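Local atomic coordinates of complement factor H (Bos taurus, PDB entry 6XZ6), a protein that regulates the complement system and, through the domain captured here, is bound by a factor H receptor of Trypanosoma brucei. Residues 22-31 against 42-52. Residues are numbered along the deposited sequence; the frame is centred on the assembly and turned at random.
Sequences YRGQDKITYE and GTDATCTRDGW
Trp52 drives the rim of its six-membered ring into the face of the Tyr22 ring: the centroids lie 5.0 Å apart and the planes meet at 84°, a T-shaped stack. Its CH2 also meets Ile28 CG2 at 3.6 Å, while Cys47 CB sits over one indole face, near its rim. In Ile28, chi1 of 65° turns the CG1 branch, set between the backbone N and carbonyl carbon, toward Ala45, whose CB lies 3.7 Å from Ile28 CD1. On the other side of the sheet, Lys27 runs alongside Thr46, its CG 3.5 Å from Thr46 OG1, and Thr29 lies beside Asp44.

Backbone bonds fix the pairing of antiparallel strands 27-31 and 44-48: Ile28 N reaches Ala45 O at 2.8 Å, Ala45 N returns to Ile28 O, and Tyr30 N binds Thr43 O at 2.8 Å. Ahead of strand 27-31, Gln25 N donates to Cys47 O at 2.8 Å with an N-H...O angle of 168°, tying the type II turn 23-26 to the neighbouring strand.

Farther out, Trp52 NE1 bonds Asp6 O, Tyr22 OH bonds Pro17 O, and Cys47 is disulfide-linked to Cys5. His125 of the trypanosome receptor chain packs on Lys27, Thr29 and Asp44. In this sushi domain Trp52 thus joins strand 22-23 to the Ile28 and Ala45 side of the sheet, beside disulfide-held Cys47, while the more polar opposite side meets the receptor.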
ATOM      1  N   TYR B  22     -34.615   5.721  10.400  1.00 38.57           N
ATOM      2  CA  TYR B  22     -34.113   6.133  11.711  1.00 37.36           C
ATOM      3  C   TYR B  22     -35.271   6.657  12.541  1.00 44.28           C
ATOM      4  O   TYR B  22     -36.248   7.168  12.002  1.00 45.05           O
ATOM      5  CB  TYR B  22     -33.029   7.208  11.554  1.00 34.26           C
ATOM      6  CG  TYR B  22     -31.881   6.771  10.676  1.00 29.89           C
ATOM      7  CD1 TYR B  22     -31.988   6.808   9.288  1.00 29.79           C
ATOM      8  CD2 TYR B  22     -30.682   6.324  11.228  1.00 28.86           C
ATOM      9  CE1 TYR B  22     -30.944   6.378   8.470  1.00 25.52           C
ATOM     10  CE2 TYR B  22     -29.624   5.910  10.417  1.00 26.29           C
ATOM     11  CZ  TYR B  22     -29.761   5.953   9.037  1.00 28.17           C
ATOM     12  OH  TYR B  22     -28.742   5.586   8.208  1.00 30.77           O
ATOM     13  N   ARG B  23     -35.164   6.510  13.848  1.00 43.70           N
ATOM     14  CA  ARG B  23     -36.205   6.924  14.796  1.00 48.29           C
ATOM     15  C   ARG B  23     -35.739   8.207  15.481  1.00 50.76           C
ATOM     16  O   ARG B  23     -34.562   8.542  15.392  1.00 48.75           O
ATOM     17  CB  ARG B  23     -36.436   5.805  15.840  1.00 53.41           C
ATOM     18  CG  ARG B  23     -36.554   4.377  15.261  1.00 65.40           C
ATOM     19  CD  ARG B  23     -37.988   3.864  15.111  1.00 83.10           C
ATOM     20  NE  ARG B  23     -38.818   4.119  16.295  1.00104.57           N
ATOM     21  CZ  ARG B  23     -38.773   3.417  17.427  1.00124.77           C
ATOM     22  NH1 ARG B  23     -39.562   3.737  18.446  1.00116.04           N
ATOM     23  NH2 ARG B  23     -37.938   2.391  17.549  1.00110.31           N
ATOM     24  N   GLY B  24     -36.645   8.915  16.139  1.00 48.56           N
ATOM     25  CA  GLY B  24     -36.307  10.130  16.867  1.00 49.44           C
ATOM     26  C   GLY B  24     -35.168   9.908  17.840  1.00 53.40           C
ATOM     27  O   GLY B  24     -35.092   8.861  18.488  1.00 54.57           O
ATOM     28  N   GLN B  25     -34.233  10.863  17.876  1.00 49.34           N
ATOM     29  CA  GLN B  25     -33.025  10.907  18.718  1.00 49.65           C
ATOM     30  C   GLN B  25     -31.901   9.941  18.249  1.00 50.46           C
ATOM     31  O   GLN B  25     -30.849   9.895  18.887  1.00 49.64           O
ATOM     32  CB  GLN B  25     -33.337  10.748  20.221  1.00 56.62           C
ATOM     33  CG  GLN B  25     -34.241  11.846  20.808  1.00 67.37           C
ATOM     34  CD  GLN B  25     -33.762  13.262  20.544  1.00 81.75           C
ATOM     35  OE1 GLN B  25     -34.364  13.997  19.750  1.00 74.82           O
ATOM     36  NE2 GLN B  25     -32.675  13.678  21.202  1.00 68.77           N
ATOM     37  N   ASP B  26     -32.095   9.245  17.096  1.00 44.90           N
ATOM     38  CA  ASP B  26     -31.077   8.374  16.499  1.00 40.69           C
ATOM     39  C   ASP B  26     -30.037   9.291  15.884  1.00 42.08           C
ATOM     40  O   ASP B  26     -30.394  10.222  15.151  1.00 41.90           O
ATOM     41  CB  ASP B  26     -31.663   7.446  15.405  1.00 39.89           C
ATOM     42  CG  ASP B  26     -32.237   6.093  15.853  1.00 55.09           C
ATOM     43  OD1 ASP B  26     -32.508   5.923  17.069  1.00 61.36           O
ATOM     44  OD2 ASP B  26     -32.425   5.204  14.981  1.00 58.88           O
ATOM     45  N   LYS B  27     -28.758   9.055  16.215  1.00 36.71           N
ATOM     46  CA  LYS B  27     -27.640   9.851  15.723  1.00 33.45           C
ATOM     47  C   LYS B  27     -26.849   9.152  14.634  1.00 35.51           C
ATOM     48  O   LYS B  27     -26.512   7.954  14.740  1.00 36.26           O
ATOM     49  CB  LYS B  27     -26.666  10.236  16.860  1.00 36.80           C
ATOM     50  CG  LYS B  27     -27.177  11.299  17.812  1.00 39.21           C
ATOM     51  CD  LYS B  27     -26.056  12.053  18.466  1.00 43.62           C
ATOM     52  CE  LYS B  27     -26.429  12.452  19.862  1.00 64.58           C
ATOM     53  NZ  LYS B  27     -25.989  11.426  20.858  1.00 81.84           N
ATOM     54  N   ILE B  28     -26.511   9.929  13.600  1.00 28.60           N
ATOM     55  CA  ILE B  28     -25.598   9.521  12.540  1.00 24.15           C
ATOM     56  C   ILE B  28     -24.309  10.367  12.717  1.00 28.43           C
ATOM     57  O   ILE B  28     -24.366  11.464  13.271  1.00 29.80           O
ATOM     58  CB  ILE B  28     -26.187   9.598  11.095  1.00 23.87           C
ATOM     59  CG1 ILE B  28     -26.515  11.049  10.638  1.00 24.15           C
ATOM     60  CG2 ILE B  28     -27.380   8.687  10.927  1.00 22.27           C
ATOM     61  CD1 ILE B  28     -25.451  11.748   9.781  1.00 17.60           C
ATOM     62  N   THR B  29     -23.164   9.840  12.283  1.00 23.74           N
ATOM     63  CA  THR B  29     -21.890  10.559  12.263  1.00 23.82           C
ATOM     64  C   THR B  29     -21.424  10.533  10.789  1.00 24.74           C
ATOM     65  O   THR B  29     -21.586   9.535  10.114  1.00 24.58           O
ATOM     66  CB  THR B  29     -20.837   9.992  13.240  1.00 31.06           C
ATOM     67  OG1 THR B  29     -20.600   8.627  12.928  1.00 31.09           O
ATOM     68  CG2 THR B  29     -21.215  10.159  14.703  1.00 29.67           C
ATOM     69  N   TYR B  30     -20.894  11.617  10.287  1.00 20.85           N
ATOM     70  CA  TYR B  30     -20.450  11.692   8.903  1.00 18.32           C
ATOM     71  C   TYR B  30     -19.020  12.236   8.752  1.00 27.40           C
ATOM     72  O   TYR B  30     -18.555  13.008   9.583  1.00 30.59           O
ATOM     73  CB  TYR B  30     -21.450  12.513   8.058  1.00 16.50           C
ATOM     74  CG  TYR B  30     -21.421  14.008   8.309  1.00 16.74           C
ATOM     75  CD1 TYR B  30     -22.069  14.563   9.413  1.00 20.10           C
ATOM     76  CD2 TYR B  30     -20.843  14.878   7.388  1.00 16.49           C
ATOM     77  CE1 TYR B  30     -22.083  15.937   9.622  1.00 23.27           C
ATOM     78  CE2 TYR B  30     -20.842  16.255   7.595  1.00 19.35           C
ATOM     79  CZ  TYR B  30     -21.467  16.780   8.710  1.00 29.76           C
ATOM     80  OH  TYR B  30     -21.468  18.132   8.928  1.00 41.27           O
ATOM     81  N   GLU B  31     -18.355  11.842   7.665  1.00 23.62           N
ATOM     82  CA  GLU B  31     -17.009  12.274   7.288  1.00 24.38           C
ATOM     83  C   GLU B  31     -17.074  12.770   5.859  1.00 28.33           C
ATOM     84  O   GLU B  31     -17.875  12.275   5.081  1.00 26.04           O
ATOM     85  CB  GLU B  31     -16.006  11.113   7.390  1.00 25.25           C
ATOM     86  CG  GLU B  31     -15.700  10.691   8.808  1.00 33.16           C
ATOM     87  CD  GLU B  31     -14.989  11.737   9.637  1.00 43.72           C
ATOM     88  OE1 GLU B  31     -13.937  12.235   9.175  1.00 34.78           O
ATOM     89  OE2 GLU B  31     -15.472  12.042  10.755  1.00 36.11           O
ATOM     90  N   GLY B  42     -18.620  19.920  14.187  1.00 80.85           N
ATOM     91  CA  GLY B  42     -18.933  18.537  14.538  1.00 76.99           C
ATOM     92  C   GLY B  42     -19.340  17.678  13.363  1.00 73.77           C
ATOM     93  O   GLY B  42     -19.699  18.189  12.297  1.00 72.90           O
ATOM     94  N   THR B  43     -19.266  16.363  13.544  1.00 65.11           N
ATOM     95  CA  THR B  43     -19.612  15.441  12.467  1.00 59.12           C
ATOM     96  C   THR B  43     -20.832  14.593  12.877  1.00 55.88           C
ATOM     97  O   THR B  43     -21.021  13.477  12.400  1.00 49.61           O
ATOM     98  CB  THR B  43     -18.361  14.673  12.017  1.00 72.89           C
ATOM     99  OG1 THR B  43     -17.650  14.180  13.164  1.00 80.00           O
ATOM    100  CG2 THR B  43     -17.438  15.528  11.111  1.00 70.97           C
ATOM    101  N   ASP B  44     -21.695  15.201  13.718  1.00 54.02           N
ATOM    102  CA  ASP B  44     -22.926  14.657  14.294  1.00 52.79           C
ATOM    103  C   ASP B  44     -24.193  15.221  13.681  1.00 52.01           C
ATOM    104  O   ASP B  44     -24.230  16.379  13.263  1.00 53.45           O
ATOM    105  CB  ASP B  44     -22.965  14.973  15.794  1.00 59.98           C
ATOM    106  CG  ASP B  44     -22.744  13.783  16.689  1.00 78.54           C
ATOM    107  OD1 ASP B  44     -23.042  12.643  16.247  1.00 78.83           O
ATOM    108  OD2 ASP B  44     -22.285  13.985  17.841  1.00 88.67           O
ATOM    109  N   ALA B  45     -25.252  14.399  13.674  1.00 44.30           N
ATOM    110  CA  ALA B  45     -26.606  14.746  13.228  1.00 43.17           C
ATOM    111  C   ALA B  45     -27.606  13.816  13.903  1.00 45.85           C
ATOM    112  O   ALA B  45     -27.393  12.605  13.940  1.00 42.14           O
ATOM    113  CB  ALA B  45     -26.729  14.673  11.720  1.00 40.42           C
ATOM    114  N   THR B  46     -28.654  14.404  14.500  1.00 46.64           N
ATOM    115  CA  THR B  46     -29.707  13.699  15.236  1.00 48.70           C
ATOM    116  C   THR B  46     -31.025  13.763  14.461  1.00 52.44           C
ATOM    117  O   THR B  46     -31.318  14.785  13.830  1.00 52.28           O
ATOM    118  CB  THR B  46     -29.852  14.304  16.647  1.00 59.12           C
ATOM    119  OG1 THR B  46     -28.563  14.456  17.231  1.00 62.50           O
ATOM    120  CG2 THR B  46     -30.709  13.461  17.569  1.00 57.64           C
ATOM    121  N   CYS B  47     -31.812  12.664  14.510  1.00 48.20           N
ATOM    122  CA  CYS B  47     -33.122  12.605  13.878  1.00 48.50           C
ATOM    123  C   CYS B  47     -34.129  13.304  14.789  1.00 56.84           C
ATOM    124  O   CYS B  47     -34.325  12.895  15.936  1.00 60.21           O
ATOM    125  CB  CYS B  47     -33.526  11.162  13.578  1.00 47.99           C
ATOM    126  SG  CYS B  47     -35.226  10.962  12.971  1.00 54.54           S
ATOM    127  N   THR B  48     -34.717  14.400  14.280  1.00 53.63           N
ATOM    128  CA  THR B  48     -35.700  15.240  14.969  1.00 57.96           C
ATOM    129  C   THR B  48     -36.972  15.408  14.117  1.00 64.83           C
ATOM    130  O   THR B  48     -37.054  14.896  12.995  1.00 60.69           O
ATOM    131  CB  THR B  48     -35.094  16.618  15.324  1.00 57.11           C
ATOM    132  OG1 THR B  48     -35.013  17.429  14.147  1.00 54.25           O
ATOM    133  CG2 THR B  48     -33.741  16.521  16.032  1.00 50.87           C
ATOM    134  N   ARG B  49     -37.955  16.156  14.661  1.00 68.96           N
ATOM    135  CA  ARG B  49     -39.241  16.491  14.038  1.00 72.47           C
ATOM    136  C   ARG B  49     -39.024  17.320  12.746  1.00 75.17           C
ATOM    137  O   ARG B  49     -39.856  17.277  11.835  1.00 74.32           O
ATOM    138  CB  ARG B  49     -40.091  17.268  15.062  1.00 80.25           C
ATOM    139  CG  ARG B  49     -41.577  17.379  14.757  1.00 96.63           C
ATOM    140  CD  ARG B  49     -42.324  17.956  15.950  1.00116.84           C
ATOM    141  NE  ARG B  49     -42.828  16.905  16.840  1.00130.57           N
ATOM    142  CZ  ARG B  49     -42.198  16.457  17.924  1.00144.14           C
ATOM    143  NH1 ARG B  49     -42.733  15.488  18.656  1.00131.03           N
ATOM    144  NH2 ARG B  49     -41.022  16.963  18.275  1.00130.28           N
ATOM    145  N   ASP B  50     -37.883  18.046  12.679  1.00 71.47           N
ATOM    146  CA  ASP B  50     -37.467  18.897  11.561  1.00 70.17           C
ATOM    147  C   ASP B  50     -36.345  18.257  10.705  1.00 66.43           C
ATOM    148  O   ASP B  50     -35.618  18.970  10.009  1.00 65.46           O
ATOM    149  CB  ASP B  50     -37.005  20.264  12.092  1.00 75.90           C
ATOM    150  CG  ASP B  50     -37.965  20.930  13.058  1.00 98.73           C
ATOM    151  OD1 ASP B  50     -39.131  21.192  12.661  1.00102.93           O
ATOM    152  OD2 ASP B  50     -37.550  21.203  14.205  1.00110.02           O
ATOM    153  N   GLY B  51     -36.226  16.931  10.751  1.00 57.13           N
ATOM    154  CA  GLY B  51     -35.210  16.198  10.007  1.00 50.41           C
ATOM    155  C   GLY B  51     -33.902  16.063  10.763  1.00 48.93           C
ATOM    156  O   GLY B  51     -33.892  16.026  11.994  1.00 50.67           O
ATOM    157  N   TRP B  52     -32.789  15.966  10.028  1.00 38.89           N
ATOM    158  CA  TRP B  52     -31.454  15.806  10.593  1.00 34.91           C
ATOM    159  C   TRP B  52     -30.972  17.130  11.092  1.00 46.22           C
ATOM    160  O   TRP B  52     -30.984  18.112  10.342  1.00 47.72           O
ATOM    161  CB  TRP B  52     -30.481  15.172   9.574  1.00 27.29           C
ATOM    162  CG  TRP B  52     -30.871  13.754   9.258  1.00 23.87           C
ATOM    163  CD1 TRP B  52     -31.634  13.335   8.213  1.00 25.81           C
ATOM    164  CD2 TRP B  52     -30.698  12.615  10.111  1.00 22.06           C
ATOM    165  NE1 TRP B  52     -31.898  11.991   8.326  1.00 24.00           N
ATOM    166  CE2 TRP B  52     -31.331  11.521   9.483  1.00 24.92           C
ATOM    167  CE3 TRP B  52     -30.039  12.404  11.331  1.00 23.30           C
ATOM    168  CZ2 TRP B  52     -31.318  10.226  10.032  1.00 23.21           C
ATOM    169  CZ3 TRP B  52     -30.054  11.131  11.887  1.00 24.17           C
ATOM    170  CH2 TRP B  52     -30.687  10.060  11.238  1.00 23.52           C
TER
HETATM  171  O   HOH W   1     -22.799  18.868  11.382  1.00 35.98           O